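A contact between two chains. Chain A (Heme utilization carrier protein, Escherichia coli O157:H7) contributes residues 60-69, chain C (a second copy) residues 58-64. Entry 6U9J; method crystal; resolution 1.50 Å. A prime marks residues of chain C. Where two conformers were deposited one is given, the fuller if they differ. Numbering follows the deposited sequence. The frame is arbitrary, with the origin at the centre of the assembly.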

# COMPACT_ATOMS: atom_id res chain seq x y z
N LEU A 60 2.08 2.88 6.50
CA LEU A 60 2.46 3.38 5.19
C LEU A 60 3.08 2.27 4.35
O LEU A 60 3.92 1.50 4.84
CB LEU A 60 3.44 4.56 5.34
CG LEU A 60 3.98 5.29 4.11
CD1 LEU A 60 4.18 6.77 4.42
CD2 LEU A 60 5.28 4.65 3.64
N VAL A 61 2.69 2.19 3.08
CA VAL A 61 3.38 1.36 2.11
C VAL A 61 3.79 2.25 0.94
O VAL A 61 3.04 3.14 0.52
CB VAL A 61 2.52 0.17 1.64
CG1 VAL A 61 1.27 0.65 0.92
CG2 VAL A 61 3.35 -0.77 0.77
N HIS A 62 5.00 2.01 0.42
CA HIS A 62 5.67 2.88 -0.54
C HIS A 62 6.08 2.04 -1.74
O HIS A 62 6.90 1.13 -1.61
CB HIS A 62 6.89 3.53 0.11
CG HIS A 62 7.45 4.72 -0.61
ND1 HIS A 62 8.40 5.54 -0.04
CD2 HIS A 62 7.22 5.20 -1.85
CE1 HIS A 62 8.71 6.50 -0.90
NE2 HIS A 62 8.02 6.32 -2.00
N THR A 63 5.48 2.30 -2.90
CA THR A 63 5.92 1.70 -4.16
C THR A 63 6.52 2.79 -5.04
O THR A 63 6.62 3.96 -4.65
CB THR A 63 4.77 1.01 -4.89
OG1 THR A 63 3.95 1.99 -5.54
CG2 THR A 63 3.92 0.22 -3.92
N ALA A 64 6.94 2.38 -6.24
CA ALA A 64 7.55 3.33 -7.16
C ALA A 64 6.60 4.46 -7.50
O ALA A 64 7.03 5.60 -7.70
CB ALA A 64 8.00 2.63 -8.44
N ASP A 65 5.30 4.18 -7.54
CA ASP A 65 4.36 5.17 -8.04
C ASP A 65 3.26 5.56 -7.08
O ASP A 65 2.50 6.49 -7.39
CB ASP A 65 3.73 4.66 -9.35
CG ASP A 65 4.67 4.86 -10.53
OD1 ASP A 65 5.36 5.90 -10.56
OD2 ASP A 65 4.73 3.98 -11.41
N VAL A 66 3.14 4.92 -5.92
CA VAL A 66 2.05 5.17 -4.98
C VAL A 66 2.62 5.15 -3.56
O VAL A 66 3.50 4.35 -3.25
CB VAL A 66 0.93 4.11 -5.13
CG1 VAL A 66 -0.09 4.21 -4.00
CG2 VAL A 66 0.25 4.23 -6.49
N ILE A 67 2.09 6.03 -2.71
CA ILE A 67 2.21 5.91 -1.27
C ILE A 67 0.79 5.93 -0.74
O ILE A 67 0.04 6.88 -1.00
CB ILE A 67 3.03 7.04 -0.64
CG1 ILE A 67 4.49 6.98 -1.11
CG2 ILE A 67 2.94 6.95 0.88
CD1 ILE A 67 5.45 7.75 -0.21
N LEU A 68 0.40 4.88 -0.04
CA LEU A 68 -0.87 4.88 0.65
C LEU A 68 -0.60 4.85 2.14
O LEU A 68 0.30 4.13 2.60
CB LEU A 68 -1.74 3.69 0.24
CG LEU A 68 -2.40 3.78 -1.13
CD1 LEU A 68 -3.54 2.78 -1.22
CD2 LEU A 68 -2.91 5.18 -1.42
N GLU A 69 -1.34 5.65 2.88
CA GLU A 69 -1.18 5.66 4.32
C GLU A 69 -2.54 5.55 4.96
O GLU A 69 -3.52 6.14 4.49
CB GLU A 69 -0.45 6.91 4.83
CG GLU A 69 -0.86 8.20 4.20
CD GLU A 69 0.22 9.27 4.39
OE1 GLU A 69 1.06 9.45 3.48
OE2 GLU A 69 0.24 9.90 5.47
N THR C 58 -13.08 -0.96 -2.34
CA THR C 58 -11.82 -1.47 -1.81
C THR C 58 -10.66 -1.06 -2.71
O THR C 58 -10.60 -1.45 -3.88
CB THR C 58 -11.86 -2.98 -1.65
OG1 THR C 58 -12.93 -3.34 -0.77
CG2 THR C 58 -10.53 -3.48 -1.07
N THR C 59 -9.74 -0.28 -2.16
CA THR C 59 -8.53 0.16 -2.85
C THR C 59 -7.37 -0.70 -2.40
O THR C 59 -7.19 -0.90 -1.19
CB THR C 59 -8.24 1.63 -2.55
OG1 THR C 59 -9.39 2.42 -2.89
CG2 THR C 59 -7.04 2.11 -3.33
N LEU C 60 -6.60 -1.22 -3.35
CA LEU C 60 -5.59 -2.23 -3.08
C LEU C 60 -4.24 -1.83 -3.68
O LEU C 60 -4.19 -1.39 -4.84
CB LEU C 60 -6.06 -3.59 -3.65
CG LEU C 60 -5.16 -4.81 -3.49
CD1 LEU C 60 -6.02 -6.06 -3.33
CD2 LEU C 60 -4.19 -4.95 -4.66
N VAL C 61 -3.16 -1.99 -2.91
CA VAL C 61 -1.79 -1.87 -3.40
C VAL C 61 -1.08 -3.19 -3.17
O VAL C 61 -1.18 -3.77 -2.08
CB VAL C 61 -1.04 -0.72 -2.70
CG1 VAL C 61 -1.28 0.58 -3.41
CG2 VAL C 61 -1.46 -0.63 -1.24
N HIS C 62 -0.33 -3.64 -4.18
CA HIS C 62 0.38 -4.92 -4.21
C HIS C 62 1.87 -4.63 -4.33
O HIS C 62 2.31 -4.00 -5.30
CB HIS C 62 -0.10 -5.74 -5.41
CG HIS C 62 0.28 -7.19 -5.38
ND1 HIS C 62 1.53 -7.64 -4.99
CD2 HIS C 62 -0.42 -8.30 -5.72
CE1 HIS C 62 1.57 -8.95 -5.07
NE2 HIS C 62 0.40 -9.38 -5.51
N THR C 63 2.65 -5.06 -3.34
CA THR C 63 4.11 -5.09 -3.46
C THR C 63 4.58 -6.53 -3.36
O THR C 63 3.77 -7.47 -3.23
CB THR C 63 4.80 -4.24 -2.38
OG1 THR C 63 4.77 -4.93 -1.13
CG2 THR C 63 4.11 -2.90 -2.23
N ALA C 64 5.90 -6.72 -3.43
CA ALA C 64 6.45 -8.07 -3.36
C ALA C 64 6.07 -8.75 -2.06
O ALA C 64 5.87 -9.97 -2.03
CB ALA C 64 7.97 -8.03 -3.50

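Chain A contributes a β-hairpin to this contact, in which strand 60-62 turns through residues 63-65 into strand 66-69. The two arms are held together by backbone hydrogen bonds: Val61 N donates to Leu68 O (3.1 Å), Leu68 N returns the bond to Val61 O (3.2 Å), and Thr63 N reaches Val66 O (2.9 Å) next to the turn. Chain C presents strand 58-62 and the two residues that follow it. The axis of this strand approaches that of strand 66-69 to 9.1 Å, with an angle of 124° between their N-to-C directions, so the two strands cross obliquely. No hydrogen bond links the stretches. The separation of the backbones, with Leu68 CA 7.9 Å from Val61′ CA and Thr63 CA 7.1 Å from Thr63′ CA, leaves a gap that side chains fill, and the contact is one of face-to-face packing rather than a continued sheet.

The alternation of β-strands determines which residues take part. Val61, Thr63, Val66 and Leu68 direct their CA-to-CB bonds toward chain C, and Thr59′, Val61′ and Thr63′ point back toward chain A, whereas His62, Ile67, Leu60′ and His62′ point away. Val61′ lies at the centre and has the largest area covered by the opposing stretch. Its CG2 meets Val61 CG1 at 3.7 Å, while its CG1 lies 3.9 Å from Val66 CG1. One valine thus touches both arms of the hairpin; CG2 is the methyl nearer Val61 and CG1 the one nearer Val66, while Leu68 CD1 lies close to both, 3.8 Å from Val61′ CG1 and 4.0 Å from Val61′ CG2. Leu68 extends the apolar patch along chain C, where its CD1 also approaches Thr59′ CG2 at 4.1 Å.

Beyond the valines, the two copies of Thr63 meet through their methyl groups, with Thr63 CG2 3.6 Å from Thr63′ CG2, the closest approach between the stretches. Thr63′ CG2 also packs against Val61 CG2 at 3.8 Å. Both threonines adopt the p rotamer, which places each methyl at the contact while the hydroxyl serves its own chain. In chain A, Thr63 OG1 accepts hydrogen bonds from Val66 N (3.1 Å) and Asp65 N (3.3 Å), bracing the turn; in chain C, Thr63′ OG1 is hydrogen-bonded to a residue just outside the stretch. The threonines can therefore join an apolar contact with their polar atoms engaged. On the side of chain C turned away from the contact, His62′ ND1 makes a weak hydrogen bond to Thr63′ O (2.9 Å).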